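Local coordinates for protein 432aa long hypothetical deoxyribodipyrimidine photolyase (Sulfolobus tokodaii, PDB 2E0I) that probably repairs ultraviolet-damaged DNA as a light-driven photolyase that splits cyclobutane pyrimidine dimers, and binds two FAD molecules, at residues P258-H263 and N349-A354; F317-V320 and F324-W327; R267-I272 and A354-D359; F135-R138 and S142-N145. All coordinates share one frame; numbering follows the deposited sequence.

Following the chain from its N terminus, contact 4 closes first, a short turn bringing 135-138 against the helix it leads into, 140-147. The other three lie in the helical FAD-binding region. Contact 1 opens at 258-263 and contact 3 at 267-272, both in the loop after helix 238-256. Contact 2 opens on helix 309-322 and closes at the start of helix 327-337, within the spans of contacts 1 and 3. Contact 1 closes on helix 343-353, and contact 3 on the loop that follows; their segments cross and share Ala-354. Contacts 1, 2 and 3 touch one another, for example where Trp-327 packs on Gln-351, while contact 4 meets contact 3 through Arg-138 O and Val-358 CG2.

Contact 1: P258-H263 and N349-A354; sequences PHVFGH and NWQWIA. With FAD (flavin-adenine dinucleotide), chain E.
Gln-351 reaches from helix 343-353 toward the loop 258-263, where its NE2 gives a weak hydrogen bond to His-263 O (3.3 Å, N-H...O 130°). The same nitrogen lies 3.5 Å from CB of Val-260, whose side chain crosses that of the glutamine at a slant. A bend at chi2 (-134°) turns the amide of Gln-351 to the loop. Outside the two segments, the amide is placed by stronger partners: OE1 is bonded to Thr-356 OG1 and Tyr-265 N, NE2 to Asn-347 OD1. Asn-347 also bonds Val-260 O through ND2, linking helix and loop a second time.

Two residues earlier on the helix, Asn-349 faces FAD. Its OD1 accepts from FAD N6A at 2.9 Å, and its ND2 donates to FAD N1A at 3.1 Å along a nearly straight N-H...N line (175°). ND2 is also bonded to Ile-345 O. CG of the same side chain lies 3.3 Å from FAD C9, against the isoalloxazine. The neighbouring Trp-350 has FAD C7M 3.9 Å above one face, toward the rim, and meets Phe-334 edge-to-face.

The Asn-349 amide thus reads the Watson-Crick edge of the adenine while touching the flavin, in keeping with the folded FAD of photolyases. The paired polarity, O to amino group and NH2 to ring nitrogen, is consistent with one amide orientation, which the ND2 bond to Ile-345 O also favours.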
loop_
_atom_site.group_PDB
_atom_site.type_symbol
_atom_site.label_atom_id
_atom_site.label_comp_id
_atom_site.label_asym_id
_atom_site.label_seq_id
_atom_site.Cartn_x
_atom_site.Cartn_y
_atom_site.Cartn_z
ATOM N N PRO A 258 -8.811 14.464 -5.218
ATOM C CA PRO A 258 -8.877 13.354 -6.168
ATOM C C PRO A 258 -7.987 13.523 -7.403
ATOM O O PRO A 258 -7.581 12.542 -8.023
ATOM C CB PRO A 258 -10.355 13.307 -6.541
ATOM C CG PRO A 258 -11.032 13.852 -5.338
ATOM C CD PRO A 258 -10.152 15.008 -4.955
ATOM N N HIS A 259 -7.681 14.760 -7.772
ATOM C CA HIS A 259 -6.867 14.970 -8.953
ATOM C C HIS A 259 -5.468 14.381 -8.840
ATOM O O HIS A 259 -4.790 14.222 -9.857
ATOM C CB HIS A 259 -6.772 16.469 -9.309
ATOM C CG HIS A 259 -5.899 17.272 -8.391
ATOM N ND1 HIS A 259 -6.337 17.760 -7.175
ATOM C CD2 HIS A 259 -4.603 17.657 -8.507
ATOM C CE1 HIS A 259 -5.348 18.411 -6.585
ATOM N NE2 HIS A 259 -4.285 18.363 -7.372
ATOM N N VAL A 260 -5.016 14.051 -7.634
ATOM C CA VAL A 260 -3.667 13.502 -7.530
ATOM C C VAL A 260 -3.547 12.233 -8.361
ATOM O O VAL A 260 -2.467 11.903 -8.855
ATOM C CB VAL A 260 -3.244 13.194 -6.071
ATOM C CG1 VAL A 260 -3.316 14.462 -5.236
ATOM C CG2 VAL A 260 -4.116 12.091 -5.490
ATOM N N PHE A 261 -4.652 11.520 -8.532
ATOM C CA PHE A 261 -4.613 10.308 -9.329
ATOM C C PHE A 261 -4.643 10.655 -10.804
ATOM O O PHE A 261 -5.694 10.639 -11.429
ATOM C CB PHE A 261 -5.792 9.418 -8.972
ATOM C CG PHE A 261 -5.725 8.876 -7.581
ATOM C CD1 PHE A 261 -4.641 8.099 -7.179
ATOM C CD2 PHE A 261 -6.731 9.150 -6.665
ATOM C CE1 PHE A 261 -4.556 7.605 -5.887
ATOM C CE2 PHE A 261 -6.656 8.659 -5.368
ATOM C CZ PHE A 261 -5.564 7.883 -4.978
ATOM N N GLY A 262 -3.482 10.983 -11.359
ATOM C CA GLY A 262 -3.420 11.340 -12.764
ATOM C C GLY A 262 -2.731 12.667 -13.016
ATOM O O GLY A 262 -2.188 12.876 -14.097
ATOM N N HIS A 263 -2.771 13.568 -12.036
ATOM C CA HIS A 263 -2.135 14.878 -12.157
ATOM C C HIS A 263 -1.258 15.131 -10.946
ATOM O O HIS A 263 -1.302 14.391 -9.979
ATOM C CB HIS A 263 -3.172 16.000 -12.221
ATOM C CG HIS A 263 -4.206 15.828 -13.290
ATOM N ND1 HIS A 263 -5.163 16.787 -13.554
ATOM C CD2 HIS A 263 -4.460 14.804 -14.138
ATOM C CE1 HIS A 263 -5.960 16.359 -14.514
ATOM N NE2 HIS A 263 -5.555 15.158 -14.886
ATOM N N ASN A 349 3.425 9.349 -1.740
ATOM C CA ASN A 349 4.863 9.209 -1.621
ATOM C C ASN A 349 5.611 9.546 -2.901
ATOM O O ASN A 349 6.637 10.218 -2.848
ATOM C CB ASN A 349 5.198 7.801 -1.149
ATOM C CG ASN A 349 5.173 7.676 0.370
ATOM O OD1 ASN A 349 6.123 8.066 1.044
ATOM N ND2 ASN A 349 4.086 7.137 0.912
ATOM N N TRP A 350 5.108 9.099 -4.052
ATOM C CA TRP A 350 5.791 9.406 -5.302
ATOM C C TRP A 350 5.846 10.904 -5.542
ATOM O O TRP A 350 6.903 11.459 -5.848
ATOM C CB TRP A 350 5.114 8.723 -6.494
ATOM C CG TRP A 350 5.599 7.319 -6.711
ATOM C CD1 TRP A 350 5.018 6.166 -6.256
ATOM C CD2 TRP A 350 6.813 6.925 -7.367
ATOM N NE1 TRP A 350 5.803 5.078 -6.586
ATOM C CE2 TRP A 350 6.908 5.517 -7.267
ATOM C CE3 TRP A 350 7.829 7.625 -8.024
ATOM C CZ2 TRP A 350 7.974 4.801 -7.798
ATOM C CZ3 TRP A 350 8.892 6.914 -8.553
ATOM C CH2 TRP A 350 8.957 5.517 -8.438
ATOM N N GLN A 351 4.710 11.566 -5.390
ATOM C CA GLN A 351 4.673 13.000 -5.610
ATOM C C GLN A 351 5.577 13.710 -4.622
ATOM O O GLN A 351 6.217 14.699 -4.953
ATOM C CB GLN A 351 3.245 13.512 -5.482
ATOM C CG GLN A 351 2.294 12.853 -6.443
ATOM C CD GLN A 351 1.415 13.858 -7.112
ATOM O OE1 GLN A 351 1.909 14.877 -7.604
ATOM N NE2 GLN A 351 0.103 13.590 -7.146
ATOM N N TRP A 352 5.622 13.205 -3.400
ATOM C CA TRP A 352 6.461 13.802 -2.377
ATOM C C TRP A 352 7.897 13.789 -2.874
ATOM O O TRP A 352 8.579 14.797 -2.874
ATOM C CB TRP A 352 6.362 12.994 -1.084
ATOM C CG TRP A 352 6.924 13.690 0.130
ATOM C CD1 TRP A 352 6.253 14.524 0.974
ATOM C CD2 TRP A 352 8.274 13.626 0.620
ATOM N NE1 TRP A 352 7.096 14.986 1.960
ATOM C CE2 TRP A 352 8.342 14.453 1.766
ATOM C CE3 TRP A 352 9.431 12.953 0.202
ATOM C CZ2 TRP A 352 9.525 14.626 2.500
ATOM C CZ3 TRP A 352 10.611 13.124 0.935
ATOM C CH2 TRP A 352 10.644 13.955 2.070
ATOM N N ILE A 353 8.351 12.627 -3.300
ATOM C CA ILE A 353 9.705 12.471 -3.787
ATOM C C ILE A 353 10.004 13.297 -5.036
ATOM O O ILE A 353 11.084 13.864 -5.167
ATOM C CB ILE A 353 9.996 10.974 -4.056
ATOM C CG1 ILE A 353 10.849 10.423 -2.928
ATOM C CG2 ILE A 353 10.713 10.785 -5.374
ATOM C CD1 ILE A 353 12.185 11.141 -2.793
ATOM N N ALA A 354 9.047 13.359 -5.953
ATOM C CA ALA A 354 9.228 14.106 -7.190
ATOM C C ALA A 354 9.055 15.581 -6.927
ATOM O O ALA A 354 9.139 16.399 -7.837
ATOM C CB ALA A 354 8.209 13.646 -8.226
HETATM P PA FAD E . 8.332 0.346 8.842
HETATM O O1A FAD E . 8.577 -0.839 9.695
HETATM O O2A FAD E . 9.073 1.624 8.928
HETATM O O5B FAD E . 6.986 0.794 9.605
HETATM C C5B FAD E . 6.535 2.150 9.604
HETATM C C4B FAD E . 5.023 2.196 9.373
HETATM O O4B FAD E . 4.536 3.548 9.350
HETATM C C3B FAD E . 4.694 1.580 8.011
HETATM O O3B FAD E . 4.345 0.206 8.203
HETATM C C2B FAD E . 3.430 2.355 7.649
HETATM O O2B FAD E . 2.329 1.875 8.424
HETATM C C1B FAD E . 3.830 3.756 8.113
HETATM N N9A FAD E . 4.730 4.424 7.143
HETATM C C8A FAD E . 6.060 4.481 7.190
HETATM N N7A FAD E . 6.509 5.248 6.198
HETATM C C5A FAD E . 5.458 5.682 5.510
HETATM C C6A FAD E . 5.284 6.493 4.393
HETATM N N6A FAD E . 6.326 7.048 3.784
HETATM N N1A FAD E . 4.042 6.718 3.938
HETATM C C2A FAD E . 2.983 6.190 4.529
HETATM N N3A FAD E . 3.111 5.420 5.595
HETATM C C4A FAD E . 4.322 5.150 6.105
HETATM N N1 FAD E . 3.368 2.117 1.829
HETATM C C2 FAD E . 2.244 1.320 1.574
HETATM O O2 FAD E . 1.667 0.737 2.490
HETATM N N3 FAD E . 1.802 1.138 0.258
HETATM C C4 FAD E . 2.496 1.749 -0.793
HETATM O O4 FAD E . 2.074 1.636 -1.943
HETATM C C4X FAD E . 3.620 2.525 -0.535
HETATM N N5 FAD E . 4.352 3.056 -1.603
HETATM C C5X FAD E . 5.475 3.857 -1.359
HETATM C C6 FAD E . 6.176 4.388 -2.438
HETATM C C7 FAD E . 7.272 5.214 -2.210
HETATM C C7M FAD E . 8.006 5.808 -3.414
HETATM C C8 FAD E . 7.667 5.500 -0.904
HETATM C C8M FAD E . 8.851 6.428 -0.622
HETATM C C9 FAD E . 6.960 4.963 0.167
HETATM C C9A FAD E . 5.855 4.143 -0.048
HETATM N N10 FAD E . 5.118 3.611 1.026
HETATM C C10 FAD E . 4.062 2.720 0.773
HETATM C "C1'" FAD E . 5.478 3.955 2.425
HETATM C "C2'" FAD E . 6.476 3.052 3.156
HETATM O "O2'" FAD E . 7.672 2.901 2.386
HETATM C "C3'" FAD E . 5.889 1.679 3.492
HETATM O "O3'" FAD E . 4.669 1.851 4.217
HETATM C "C4'" FAD E . 6.852 0.858 4.353
HETATM O "O4'" FAD E . 8.107 0.706 3.683
HETATM C "C5'" FAD E . 6.272 -0.525 4.659
HETATM O "O5'" FAD E . 7.212 -1.331 5.379
HETATM P P FAD E . 7.173 -1.442 6.985
HETATM O O1P FAD E . 5.783 -1.753 7.387
HETATM O O2P FAD E . 8.244 -2.382 7.382
HETATM O O3P FAD E . 7.537 0.053 7.469
#

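Contact 2: F317-V320 and F324-W327; sequences FFLV and FVDW
Leu-319 and Val-325 meet through both backbone and side chains. Val-325 N donates to Leu-319 O at 3.0 Å (N-H...O 157°), in the carbonyl plane, a bond that links residues six apart in sequence. In Leu-319, chi1 (176°) sends CG away from the backbone N, and the turn at chi2 then brings CD1 to 3.5 Å from Val-325 CB. With an alanine at Leu-319, Val-325 would probably lose its apolar partner, leaving a gap between the helix end and the reversing chain.

Val-320 lies beside Trp-327, the two side chains pointing the same way, with Val-320 CG2 3.8 Å from Trp-327 CB. Trp-327 holds CG between its own N and carbonyl carbon (chi1 57°), and its ring runs on from there to Asn-347 and Gln-351 of helix 343-353. Val-320 O accepts a CA-H...O contact from Phe-324 CA (3.2 Å), and lies in plane at the edge of the Phe-324 ring.

Asp-326 N-caps the next helix and forms a salt bridge with Arg-328. Positive phi at Phe-324 ends helix 309-322, and the N-cap at Asp-326 starts helix 327-337: a short connection between two consecutive helices of the helical FAD-binding domain.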
loop_
_atom_site.group_PDB
_atom_site.type_symbol
_atom_site.label_atom_id
_atom_site.label_comp_id
_atom_site.label_asym_id
_atom_site.label_seq_id
_atom_site.Cartn_x
_atom_site.Cartn_y
_atom_site.Cartn_z
ATOM N N PHE A 317 13.495 8.378 -6.107
ATOM C CA PHE A 317 14.252 9.590 -6.382
ATOM C C PHE A 317 15.011 9.420 -7.693
ATOM O O PHE A 317 14.892 10.232 -8.605
ATOM C CB PHE A 317 15.246 9.853 -5.240
ATOM C CG PHE A 317 16.323 10.855 -5.580
ATOM C CD1 PHE A 317 16.056 12.227 -5.569
ATOM C CD2 PHE A 317 17.611 10.428 -5.930
ATOM C CE1 PHE A 317 17.057 13.164 -5.901
ATOM C CE2 PHE A 317 18.618 11.354 -6.264
ATOM C CZ PHE A 317 18.336 12.726 -6.247
ATOM N N PHE A 318 15.785 8.344 -7.773
ATOM C CA PHE A 318 16.597 8.035 -8.934
ATOM C C PHE A 318 15.822 8.012 -10.254
ATOM O O PHE A 318 16.313 8.492 -11.285
ATOM C CB PHE A 318 17.285 6.688 -8.728
ATOM C CG PHE A 318 18.399 6.429 -9.699
ATOM C CD1 PHE A 318 19.677 6.919 -9.452
ATOM C CD2 PHE A 318 18.168 5.717 -10.876
ATOM C CE1 PHE A 318 20.701 6.703 -10.357
ATOM C CE2 PHE A 318 19.189 5.498 -11.786
ATOM C CZ PHE A 318 20.452 5.988 -11.528
ATOM N N LEU A 319 14.618 7.456 -10.241
ATOM C CA LEU A 319 13.845 7.396 -11.471
ATOM C C LEU A 319 13.340 8.767 -11.901
ATOM O O LEU A 319 13.342 9.098 -13.086
ATOM C CB LEU A 319 12.652 6.453 -11.319
ATOM C CG LEU A 319 11.717 6.406 -12.533
ATOM C CD1 LEU A 319 12.417 5.712 -13.686
ATOM C CD2 LEU A 319 10.423 5.686 -12.176
ATOM N N VAL A 320 12.918 9.574 -10.943
ATOM C CA VAL A 320 12.372 10.863 -11.293
ATOM C C VAL A 320 13.385 11.980 -11.483
ATOM O O VAL A 320 13.410 12.633 -12.527
ATOM C CB VAL A 320 11.331 11.306 -10.253
ATOM C CG1 VAL A 320 10.712 12.620 -10.672
ATOM C CG2 VAL A 320 10.258 10.234 -10.105
ATOM N N PHE A 324 15.136 11.181 -15.065
ATOM C CA PHE A 324 14.121 12.108 -15.552
ATOM C C PHE A 324 12.918 11.415 -16.229
ATOM O O PHE A 324 12.547 11.724 -17.372
ATOM C CB PHE A 324 14.791 13.125 -16.487
ATOM C CG PHE A 324 13.988 14.378 -16.711
ATOM C CD1 PHE A 324 13.257 14.953 -15.676
ATOM C CD2 PHE A 324 13.983 15.003 -17.964
ATOM C CE1 PHE A 324 12.530 16.129 -15.885
ATOM C CE2 PHE A 324 13.259 16.184 -18.182
ATOM C CZ PHE A 324 12.533 16.745 -17.143
ATOM N N VAL A 325 12.318 10.469 -15.505
ATOM C CA VAL A 325 11.148 9.736 -15.983
ATOM C C VAL A 325 9.923 10.157 -15.147
ATOM O O VAL A 325 10.003 10.299 -13.924
ATOM C CB VAL A 325 11.363 8.213 -15.871
ATOM C CG1 VAL A 325 10.090 7.481 -16.241
ATOM C CG2 VAL A 325 12.503 7.785 -16.773
ATOM N N ASP A 326 8.797 10.376 -15.814
ATOM C CA ASP A 326 7.572 10.805 -15.148
ATOM C C ASP A 326 7.276 9.936 -13.923
ATOM O O ASP A 326 7.291 8.710 -14.012
ATOM C CB ASP A 326 6.410 10.743 -16.151
ATOM C CG ASP A 326 5.140 11.393 -15.632
ATOM O OD1 ASP A 326 4.200 11.540 -16.432
ATOM O OD2 ASP A 326 5.075 11.753 -14.439
ATOM N N TRP A 327 7.005 10.568 -12.784
ATOM C CA TRP A 327 6.711 9.819 -11.570
ATOM C C TRP A 327 5.507 8.885 -11.703
ATOM O O TRP A 327 5.416 7.888 -10.992
ATOM C CB TRP A 327 6.498 10.763 -10.386
ATOM C CG TRP A 327 5.416 11.768 -10.573
ATOM C CD1 TRP A 327 5.558 13.037 -11.030
ATOM C CD2 TRP A 327 4.021 11.595 -10.291
ATOM N NE1 TRP A 327 4.340 13.677 -11.048
ATOM C CE2 TRP A 327 3.379 12.813 -10.600
ATOM C CE3 TRP A 327 3.252 10.529 -9.807
ATOM C CZ2 TRP A 327 2.000 12.998 -10.441
ATOM C CZ3 TRP A 327 1.880 10.707 -9.648
ATOM C CH2 TRP A 327 1.270 11.934 -9.964
#

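Contact 3: R267-I272 and A354-D359; sequences REYDNI and ASTGVD
Tyr-269 and Thr-356 mark the closest approach of the two backbones, with CA atoms 6.5 Å apart. Residues 267-271 form a 3-10 segment, in which Asp-270 N bonds Arg-267 O at 2.8 Å; Ile-272 N follows with a bond to Tyr-269 O (3.2 Å). On the other segment, helix 343-353 ends in a Schellman motif: Ser-355 takes positive phi, with two bonds back into the last turn, and the chain leaves the helix as an irregular loop. The contact therefore joins the loop after helix 238-256 to a helix C-terminus in the FAD-binding domain. A backbone hydrogen bond of Thr-356 with Arg-266 reinforces it from just outside.

No hydrogen bond crosses the two segments themselves, and the join is van der Waals packing. Tyr-269 CB lies 4.1 Å from Thr-356 CG2, and Ser-355 O stands over one ring face, 4.2 Å from Tyr-269 CE2. The Tyr-269 ring also carries Glu-268 CG over a face, and meets the ring of Tyr-425 with planes at about 45°. Thr-356 sets OG1 between its N and carbonyl carbon (chi1 63°), where it bonds Gln-351, while CG2 is left to face the tyrosine.

Ser-355 OG, which also bonds Lys-321 NZ, donates to Ala-354 O at 2.7 Å, approaching from above the carbonyl plane, 47° out of it.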
loop_
_atom_site.group_PDB
_atom_site.type_symbol
_atom_site.label_atom_id
_atom_site.label_comp_id
_atom_site.label_asym_id
_atom_site.label_seq_id
_atom_site.Cartn_x
_atom_site.Cartn_y
_atom_site.Cartn_z
ATOM N N ARG A 267 -0.516 21.263 -9.335
ATOM C CA ARG A 267 -0.805 21.276 -10.766
ATOM C C ARG A 267 0.186 21.923 -11.741
ATOM O O ARG A 267 0.380 21.399 -12.839
ATOM C CB ARG A 267 -2.201 21.860 -10.991
ATOM C CG ARG A 267 -3.280 21.160 -10.183
ATOM C CD ARG A 267 -4.655 21.769 -10.414
ATOM N NE ARG A 267 -5.565 21.470 -9.309
ATOM C CZ ARG A 267 -5.460 21.981 -8.081
ATOM N NH1 ARG A 267 -6.337 21.642 -7.142
ATOM N NH2 ARG A 267 -4.488 22.840 -7.788
ATOM N N GLU A 268 0.812 23.038 -11.365
ATOM C CA GLU A 268 1.759 23.695 -12.267
ATOM C C GLU A 268 2.753 22.737 -12.926
ATOM O O GLU A 268 3.065 22.867 -14.112
ATOM C CB GLU A 268 2.528 24.823 -11.555
ATOM C CG GLU A 268 3.200 24.472 -10.253
ATOM C CD GLU A 268 2.268 24.505 -9.049
ATOM O OE1 GLU A 268 1.042 24.290 -9.213
ATOM O OE2 GLU A 268 2.783 24.729 -7.928
ATOM N N TYR A 269 3.235 21.762 -12.165
ATOM C CA TYR A 269 4.202 20.798 -12.674
ATOM C C TYR A 269 3.662 19.782 -13.676
ATOM O O TYR A 269 4.383 18.881 -14.105
ATOM C CB TYR A 269 4.861 20.090 -11.503
ATOM C CG TYR A 269 5.663 21.033 -10.641
ATOM C CD1 TYR A 269 6.860 21.581 -11.098
ATOM C CD2 TYR A 269 5.219 21.391 -9.370
ATOM C CE1 TYR A 269 7.594 22.457 -10.309
ATOM C CE2 TYR A 269 5.945 22.268 -8.574
ATOM C CZ TYR A 269 7.131 22.796 -9.046
ATOM O OH TYR A 269 7.856 23.650 -8.249
ATOM N N ASP A 270 2.398 19.926 -14.053
ATOM C CA ASP A 270 1.809 19.032 -15.039
ATOM C C ASP A 270 2.394 19.408 -16.406
ATOM O O ASP A 270 2.070 18.805 -17.433
ATOM C CB ASP A 270 0.285 19.186 -15.047
ATOM C CG ASP A 270 -0.423 18.088 -14.259
ATOM O OD1 ASP A 270 -1.650 18.203 -14.040
ATOM O OD2 ASP A 270 0.241 17.102 -13.870
ATOM N N ASN A 271 3.276 20.403 -16.395
ATOM C CA ASN A 271 3.914 20.899 -17.605
ATOM C C ASN A 271 5.356 20.474 -17.766
ATOM O O ASN A 271 5.999 20.827 -18.757
ATOM C CB ASN A 271 3.841 22.419 -17.638
ATOM C CG ASN A 271 2.466 22.920 -18.027
ATOM O OD1 ASN A 271 2.062 24.016 -17.633
ATOM N ND2 ASN A 271 1.740 22.123 -18.819
ATOM N N ILE A 272 5.869 19.727 -16.795
ATOM C CA ILE A 272 7.243 19.249 -16.859
ATOM C C ILE A 272 7.418 18.389 -18.103
ATOM O O ILE A 272 6.561 17.575 -18.424
ATOM C CB ILE A 272 7.595 18.417 -15.620
ATOM C CG1 ILE A 272 7.590 19.321 -14.389
ATOM C CG2 ILE A 272 8.946 17.738 -15.807
ATOM C CD1 ILE A 272 7.934 18.614 -13.102
ATOM N N ALA A 354 9.047 13.359 -5.953
ATOM C CA ALA A 354 9.228 14.106 -7.190
ATOM C C ALA A 354 9.055 15.581 -6.927
ATOM O O ALA A 354 9.139 16.399 -7.837
ATOM C CB ALA A 354 8.209 13.646 -8.226
ATOM N N SER A 355 8.827 15.901 -5.663
ATOM C CA SER A 355 8.592 17.264 -5.215
ATOM C C SER A 355 7.568 17.984 -6.089
ATOM O O SER A 355 7.799 19.088 -6.584
ATOM C CB SER A 355 9.911 18.058 -5.099
ATOM O OG SER A 355 10.760 17.869 -6.207
ATOM N N THR A 356 6.435 17.317 -6.278
ATOM C CA THR A 356 5.310 17.853 -7.027
ATOM C C THR A 356 4.154 17.668 -6.064
ATOM O O THR A 356 2.997 17.842 -6.427
ATOM C CB THR A 356 4.997 17.048 -8.303
ATOM O OG1 THR A 356 4.602 15.717 -7.950
ATOM C CG2 THR A 356 6.204 16.994 -9.213
ATOM N N GLY A 357 4.493 17.300 -4.830
ATOM C CA GLY A 357 3.490 17.074 -3.809
ATOM C C GLY A 357 3.603 17.900 -2.539
ATOM O O GLY A 357 3.915 19.088 -2.568
ATOM N N VAL A 358 3.344 17.249 -1.411
ATOM C CA VAL A 358 3.360 17.890 -0.104
ATOM C C VAL A 358 4.689 18.482 0.327
ATOM O O VAL A 358 4.720 19.461 1.069
ATOM C CB VAL A 358 2.843 16.918 0.964
ATOM C CG1 VAL A 358 3.306 17.340 2.344
ATOM C CG2 VAL A 358 1.320 16.889 0.909
ATOM N N ASP A 359 5.793 17.896 -0.106
ATOM C CA ASP A 359 7.080 18.467 0.246
ATOM C C ASP A 359 7.336 19.507 -0.830
ATOM O O ASP A 359 7.468 19.169 -2.016
ATOM C CB ASP A 359 8.180 17.416 0.212
ATOM C CG ASP A 359 9.509 17.964 0.677
ATOM O OD1 ASP A 359 10.541 17.277 0.499
ATOM O OD2 ASP A 359 9.508 19.089 1.227
#

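Contact 4: F135-R138 and S142-N145; sequences FHHR and SFYN
Ser-142 OG and Arg-138 N are joined through one water, which lies 2.6 Å from Ser-142 OG and accepts from Arg-138 N at 2.9 Å. This bridge ties the loop to the first turn of helix 140-147, beside an aromatic cluster of Phe-135, His-137 and Phe-143 in the N-terminal photolyase domain. The His-137 ring is sandwiched: Phe-143 CA makes a CH-pi contact 3.7 Å from its centroid, 23° off the normal, and His-136 covers the opposite face. Phe-143 has CG on the far side from its backbone N (chi1 172°), which carries its ring edge to the His-137 face, a T-shaped pair with planes at 77°. NE2 of His-137 has a weak bond to Glu-146. Were His-137 an alanine, Phe-143 would probably lose the ring face it packs on, and Glu-146 this weak bond. Phe-135 adds an oblique ring pair with Phe-143 and packs on Leu-252 and Leu-253 of helix 238-256. In the plane of the His-137 ring, Ser-142 OG sits 3.5 Å from CD2.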
loop_
_atom_site.group_PDB
_atom_site.type_symbol
_atom_site.label_atom_id
_atom_site.label_comp_id
_atom_site.label_asym_id
_atom_site.label_seq_id
_atom_site.Cartn_x
_atom_site.Cartn_y
_atom_site.Cartn_z
ATOM N N PHE A 135 -9.482 16.839 8.675
ATOM C CA PHE A 135 -8.408 17.186 7.758
ATOM C C PHE A 135 -8.577 18.556 7.102
ATOM O O PHE A 135 -9.653 18.884 6.588
ATOM C CB PHE A 135 -8.263 16.129 6.671
ATOM C CG PHE A 135 -7.055 16.328 5.803
ATOM C CD1 PHE A 135 -5.800 15.912 6.234
ATOM C CD2 PHE A 135 -7.159 16.979 4.576
ATOM C CE1 PHE A 135 -4.662 16.148 5.450
ATOM C CE2 PHE A 135 -6.035 17.218 3.790
ATOM C CZ PHE A 135 -4.787 16.805 4.224
ATOM N N HIS A 136 -7.500 19.340 7.115
ATOM C CA HIS A 136 -7.481 20.680 6.525
ATOM C C HIS A 136 -6.059 21.209 6.630
ATOM O O HIS A 136 -5.853 22.397 6.906
ATOM C CB HIS A 136 -8.438 21.636 7.275
ATOM C CG HIS A 136 -8.156 21.773 8.750
ATOM N ND1 HIS A 136 -8.998 21.266 9.723
ATOM C CD2 HIS A 136 -7.123 22.351 9.414
ATOM C CE1 HIS A 136 -8.496 21.522 10.919
ATOM N NE2 HIS A 136 -7.358 22.180 10.759
ATOM N N HIS A 137 -5.073 20.341 6.405
ATOM C CA HIS A 137 -3.681 20.760 6.549
ATOM C C HIS A 137 -2.779 20.731 5.315
ATOM O O HIS A 137 -2.899 19.857 4.449
ATOM C CB HIS A 137 -3.041 19.946 7.671
ATOM C CG HIS A 137 -3.894 19.839 8.895
ATOM N ND1 HIS A 137 -5.058 19.100 8.924
ATOM C CD2 HIS A 137 -3.765 20.391 10.126
ATOM C CE1 HIS A 137 -5.607 19.199 10.121
ATOM N NE2 HIS A 137 -4.843 19.976 10.869
ATOM N N ARG A 138 -1.853 21.692 5.267
ATOM C CA ARG A 138 -0.917 21.820 4.151
ATOM C C ARG A 138 0.111 20.696 4.128
ATOM O O ARG A 138 0.277 20.009 3.121
ATOM C CB ARG A 138 -0.187 23.181 4.205
ATOM C CG ARG A 138 0.680 23.406 5.457
ATOM C CD ARG A 138 1.430 24.761 5.439
ATOM N NE ARG A 138 2.171 25.020 6.684
ATOM C CZ ARG A 138 1.617 25.241 7.883
ATOM N NH1 ARG A 138 2.391 25.458 8.941
ATOM N NH2 ARG A 138 0.294 25.256 8.034
ATOM N N SER A 142 1.988 19.775 10.491
ATOM C CA SER A 142 0.864 20.580 10.949
ATOM C C SER A 142 -0.282 19.633 11.333
ATOM O O SER A 142 -0.879 19.755 12.404
ATOM C CB SER A 142 0.426 21.530 9.824
ATOM O OG SER A 142 -0.749 22.248 10.162
ATOM N N PHE A 143 -0.558 18.682 10.440
ATOM C CA PHE A 143 -1.606 17.670 10.601
ATOM C C PHE A 143 -1.450 16.823 11.860
ATOM O O PHE A 143 -2.386 16.677 12.649
ATOM C CB PHE A 143 -1.609 16.750 9.372
ATOM C CG PHE A 143 -2.501 15.555 9.506
ATOM C CD1 PHE A 143 -3.883 15.699 9.531
ATOM C CD2 PHE A 143 -1.955 14.280 9.626
ATOM C CE1 PHE A 143 -4.713 14.589 9.676
ATOM C CE2 PHE A 143 -2.772 13.161 9.772
ATOM C CZ PHE A 143 -4.153 13.313 9.798
ATOM N N TYR A 144 -0.262 16.251 12.020
ATOM C CA TYR A 144 0.046 15.401 13.160
ATOM C C TYR A 144 -0.139 16.108 14.498
ATOM O O TYR A 144 -0.850 15.616 15.375
ATOM C CB TYR A 144 1.482 14.871 13.042
ATOM C CG TYR A 144 1.889 13.935 14.159
ATOM C CD1 TYR A 144 1.167 12.766 14.410
ATOM C CD2 TYR A 144 2.988 14.224 14.969
ATOM C CE1 TYR A 144 1.527 11.909 15.438
ATOM C CE2 TYR A 144 3.359 13.374 16.003
ATOM C CZ TYR A 144 2.623 12.216 16.234
ATOM O OH TYR A 144 2.981 11.364 17.262
ATOM N N ASN A 145 0.498 17.262 14.654
ATOM C CA ASN A 145 0.391 18.020 15.896
ATOM C C ASN A 145 -1.043 18.318 16.288
ATOM O O ASN A 145 -1.394 18.224 17.458
ATOM C CB ASN A 145 1.156 19.331 15.787
ATOM C CG ASN A 145 2.639 19.119 15.607
ATOM O OD1 ASN A 145 3.394 20.079 15.464
ATOM N ND2 ASN A 145 3.070 17.855 15.613
HETATM O O HOH W 1 -1.722 23.017 7.823
#